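Local coordinates for protein GDNF family receptor alpha-3 (PDB 2GH0) that serves as the cell-surface receptor for artemin, a growth factor for sensory and sympathetic neurons, and upon binding it leads to activation of the RET receptor, at residues Asp10-Leu18 against Met199-Ser207. Numbering follows the deposited sequence.
Sequences DLCLKFAML and MRFHSQLFS
Phe206 reaches over Leu11 and sets its ring against Lys14, Phe15 and Leu18, and its path shows how a residue just past a helix end can pack against a neighbouring helix. At the base, Phe206 CB rests 3.9 Å from Leu11 CD2, a methyl that also meets CG as the two side chains run past each other in opposite directions. Farther out the ring divides its contacts. Its CD1 and CE1 border drops edge-first onto one face of Phe15, with Phe206 CD1 3.4 Å from Phe15 CZ; the planes stand at 79°, a T-shaped pair. Lys14 CB makes an off-centre CH-pi contact with the ring of Phe206, and the extended chain then runs obliquely past the CE2 and CD2 side, Lys14 CD being 3.7 Å from Phe206 CE2. The tip, Phe206 CZ, ends 4.3 Å from Leu18 CG.

Phe15 completes an aromatic cluster with His202, whose CB approaches Phe15 CZ to 3.6 Å, the two rings oblique to each other. With chi1 at -76°, CG of Phe15 is anti to its carbonyl carbon, which carries the ring outward into the space between His202 and Phe206. Were Phe206 an alanine, the face of Phe15 would probably lose its aromatic partner and the aliphatic part of Lys14 the ring it lies against. No hydrogen bond crosses between the two segments; His202 ND1 instead bonds to Leu67 O.

The helix axes cross at 81° and come no closer than 11.1 Å. Helix 11-20, tied to Cys68 by the Cys12 disulfide, belongs to the earlier of the two GDNF/GAS1 domains in this fragment of the receptor, and the end of the long helix 189-205 packs against it, with Pro69 alongside His202 and Ser203 and helix 75-83 touching both Cys12 and Met199.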
loop_
_atom_site.group_PDB
_atom_site.type_symbol
_atom_site.label_atom_id
_atom_site.label_comp_id
_atom_site.label_asym_id
_atom_site.label_seq_id
_atom_site.Cartn_x
_atom_site.Cartn_y
_atom_site.Cartn_z
ATOM N N ASP C 10 -20.799 0.059 37.352
ATOM C CA ASP C 10 -20.996 -0.974 38.350
ATOM C C ASP C 10 -19.777 -1.892 38.391
ATOM O O ASP C 10 -18.885 -1.808 37.532
ATOM C CB ASP C 10 -22.269 -1.761 38.070
ATOM C CG ASP C 10 -22.226 -2.520 36.728
ATOM O OD1 ASP C 10 -23.039 -2.229 35.812
ATOM O OD2 ASP C 10 -21.416 -3.435 36.588
ATOM N N LEU C 11 -19.710 -2.739 39.408
ATOM C CA LEU C 11 -18.486 -3.514 39.608
ATOM C C LEU C 11 -18.410 -4.677 38.629
ATOM O O LEU C 11 -17.334 -5.136 38.309
ATOM C CB LEU C 11 -18.376 -4.051 41.052
ATOM C CG LEU C 11 -18.216 -2.910 42.070
ATOM C CD1 LEU C 11 -17.898 -3.448 43.444
ATOM C CD2 LEU C 11 -17.121 -1.972 41.645
ATOM N N CYS C 12 -19.545 -5.155 38.139
ATOM C CA CYS C 12 -19.461 -6.193 37.092
ATOM C C CYS C 12 -18.746 -5.651 35.831
ATOM O O CYS C 12 -17.894 -6.318 35.278
ATOM C CB CYS C 12 -20.835 -6.736 36.753
ATOM S SG CYS C 12 -21.358 -7.877 38.110
ATOM N N LEU C 13 -19.064 -4.424 35.434
ATOM C CA LEU C 13 -18.384 -3.759 34.323
ATOM C C LEU C 13 -16.911 -3.571 34.679
ATOM O O LEU C 13 -16.044 -3.875 33.874
ATOM C CB LEU C 13 -19.029 -2.391 33.983
ATOM C CG LEU C 13 -18.348 -1.583 32.857
ATOM C CD1 LEU C 13 -18.083 -2.420 31.582
ATOM C CD2 LEU C 13 -19.145 -0.337 32.499
ATOM N N LYS C 14 -16.629 -3.018 35.859
ATOM C CA LYS C 14 -15.220 -2.850 36.272
ATOM C C LYS C 14 -14.410 -4.156 36.241
ATOM O O LYS C 14 -13.242 -4.176 35.755
ATOM C CB LYS C 14 -15.124 -2.156 37.638
ATOM C CG LYS C 14 -15.540 -0.703 37.602
ATOM C CD LYS C 14 -15.431 -0.136 39.039
ATOM C CE LYS C 14 -15.835 1.331 39.161
ATOM N NZ LYS C 14 -15.103 2.000 40.340
ATOM N N PHE C 15 -14.970 -5.244 36.766
ATOM C CA PHE C 15 -14.249 -6.528 36.684
ATOM C C PHE C 15 -14.054 -7.116 35.288
ATOM O O PHE C 15 -13.043 -7.773 35.030
ATOM C CB PHE C 15 -14.839 -7.571 37.625
ATOM C CG PHE C 15 -14.448 -7.335 39.064
ATOM C CD1 PHE C 15 -15.326 -6.686 39.935
ATOM C CD2 PHE C 15 -13.212 -7.764 39.517
ATOM C CE1 PHE C 15 -14.986 -6.428 41.270
ATOM C CE2 PHE C 15 -12.828 -7.505 40.848
ATOM C CZ PHE C 15 -13.717 -6.836 41.732
ATOM N N ALA C 16 -15.024 -6.895 34.409
ATOM C CA ALA C 16 -14.859 -7.227 32.972
ATOM C C ALA C 16 -13.657 -6.478 32.464
ATOM O O ALA C 16 -12.814 -7.013 31.778
ATOM C CB ALA C 16 -16.123 -6.855 32.156
ATOM N N MET C 17 -13.581 -5.212 32.792
ATOM C CA MET C 17 -12.467 -4.403 32.288
ATOM C C MET C 17 -11.086 -4.748 32.899
ATOM O O MET C 17 -10.046 -4.592 32.215
ATOM C CB MET C 17 -12.824 -2.923 32.430
ATOM C CG MET C 17 -14.019 -2.534 31.510
ATOM S SD MET C 17 -13.776 -2.902 29.747
ATOM C CE MET C 17 -14.558 -4.479 29.531
ATOM N N LEU C 18 -11.045 -5.199 34.171
ATOM C CA LEU C 18 -9.789 -5.753 34.726
ATOM C C LEU C 18 -9.280 -6.912 33.915
ATOM O O LEU C 18 -8.087 -7.107 33.724
ATOM C CB LEU C 18 -9.988 -6.257 36.135
ATOM C CG LEU C 18 -9.650 -5.541 37.399
ATOM C CD1 LEU C 18 -9.805 -6.601 38.542
ATOM C CD2 LEU C 18 -8.227 -4.905 37.362
ATOM N N MET C 199 -17.810 -12.475 46.557
ATOM C CA MET C 199 -18.410 -11.173 46.200
ATOM C C MET C 199 -18.094 -10.021 47.145
ATOM O O MET C 199 -17.879 -8.864 46.695
ATOM C CB MET C 199 -19.947 -11.339 45.977
ATOM C CG MET C 199 -20.234 -12.089 44.629
ATOM S SD MET C 199 -22.025 -12.056 44.459
ATOM C CE MET C 199 -22.201 -13.044 42.967
ATOM N N ARG C 200 -18.147 -10.259 48.463
ATOM C CA ARG C 200 -17.719 -9.251 49.443
ATOM C C ARG C 200 -16.283 -8.818 49.186
ATOM O O ARG C 200 -15.952 -7.628 49.180
ATOM C CB ARG C 200 -17.862 -9.751 50.900
ATOM C CG ARG C 200 -19.338 -9.971 51.535
ATOM C CD ARG C 200 -19.161 -10.852 52.969
ATOM N NE ARG C 200 -20.118 -12.011 52.917
ATOM C CZ ARG C 200 -19.838 -13.209 53.369
ATOM N NH1 ARG C 200 -18.662 -13.448 53.851
ATOM N NH2 ARG C 200 -20.722 -14.201 53.310
ATOM N N PHE C 201 -15.424 -9.798 48.917
ATOM C CA PHE C 201 -14.007 -9.455 48.657
ATOM C C PHE C 201 -13.924 -8.541 47.452
ATOM O O PHE C 201 -13.229 -7.546 47.462
ATOM C CB PHE C 201 -13.171 -10.718 48.382
ATOM C CG PHE C 201 -11.831 -10.414 47.764
ATOM C CD1 PHE C 201 -10.879 -9.666 48.466
ATOM C CD2 PHE C 201 -11.543 -10.873 46.448
ATOM C CE1 PHE C 201 -9.627 -9.345 47.854
ATOM C CE2 PHE C 201 -10.335 -10.606 45.868
ATOM C CZ PHE C 201 -9.385 -9.837 46.555
ATOM N N HIS C 202 -14.652 -8.900 46.395
ATOM C CA HIS C 202 -14.726 -8.017 45.213
ATOM C C HIS C 202 -15.198 -6.570 45.470
ATOM O O HIS C 202 -14.585 -5.609 44.955
ATOM C CB HIS C 202 -15.577 -8.715 44.120
ATOM C CG HIS C 202 -14.876 -9.896 43.545
ATOM N ND1 HIS C 202 -15.534 -10.937 42.965
ATOM C CD2 HIS C 202 -13.551 -10.204 43.487
ATOM C CE1 HIS C 202 -14.666 -11.849 42.548
ATOM N NE2 HIS C 202 -13.453 -11.435 42.865
ATOM N N SER C 203 -16.240 -6.389 46.252
ATOM C CA SER C 203 -16.682 -5.046 46.683
ATOM C C SER C 203 -15.575 -4.291 47.443
ATOM O O SER C 203 -15.410 -3.057 47.297
ATOM C CB SER C 203 -17.927 -5.086 47.591
ATOM O OG SER C 203 -18.934 -5.785 46.877
ATOM N N GLN C 204 -14.811 -5.045 48.231
ATOM C CA GLN C 204 -13.816 -4.427 49.090
ATOM C C GLN C 204 -12.567 -4.008 48.341
ATOM O O GLN C 204 -11.915 -2.997 48.700
ATOM C CB GLN C 204 -13.483 -5.380 50.234
ATOM C CG GLN C 204 -14.683 -5.586 51.179
ATOM C CD GLN C 204 -14.550 -6.859 52.062
ATOM O OE1 GLN C 204 -13.452 -7.446 52.205
ATOM N NE2 GLN C 204 -15.651 -7.248 52.677
ATOM N N LEU C 205 -12.178 -4.818 47.356
ATOM C CA LEU C 205 -11.007 -4.556 46.526
ATOM C C LEU C 205 -11.166 -3.213 45.832
ATOM O O LEU C 205 -10.196 -2.413 45.708
ATOM C CB LEU C 205 -10.839 -5.706 45.501
ATOM C CG LEU C 205 -9.541 -5.751 44.688
ATOM C CD1 LEU C 205 -8.268 -5.813 45.547
ATOM C CD2 LEU C 205 -9.581 -6.897 43.658
ATOM N N PHE C 206 -12.402 -2.943 45.418
ATOM C CA PHE C 206 -12.754 -1.683 44.720
ATOM C C PHE C 206 -13.227 -0.544 45.593
ATOM O O PHE C 206 -13.530 0.531 45.068
ATOM C CB PHE C 206 -13.817 -1.912 43.622
ATOM C CG PHE C 206 -13.229 -2.218 42.280
ATOM C CD1 PHE C 206 -13.107 -3.516 41.863
ATOM C CD2 PHE C 206 -12.758 -1.203 41.448
ATOM C CE1 PHE C 206 -12.527 -3.845 40.620
ATOM C CE2 PHE C 206 -12.191 -1.512 40.194
ATOM C CZ PHE C 206 -12.071 -2.837 39.786
ATOM N N SER C 207 -13.295 -0.742 46.904
ATOM C CA SER C 207 -13.798 0.307 47.760
ATOM C C SER C 207 -12.744 1.391 47.917
ATOM O O SER C 207 -11.564 1.071 48.141
ATOM C CB SER C 207 -14.196 -0.239 49.136
ATOM O OG SER C 207 -13.032 -0.528 49.914
#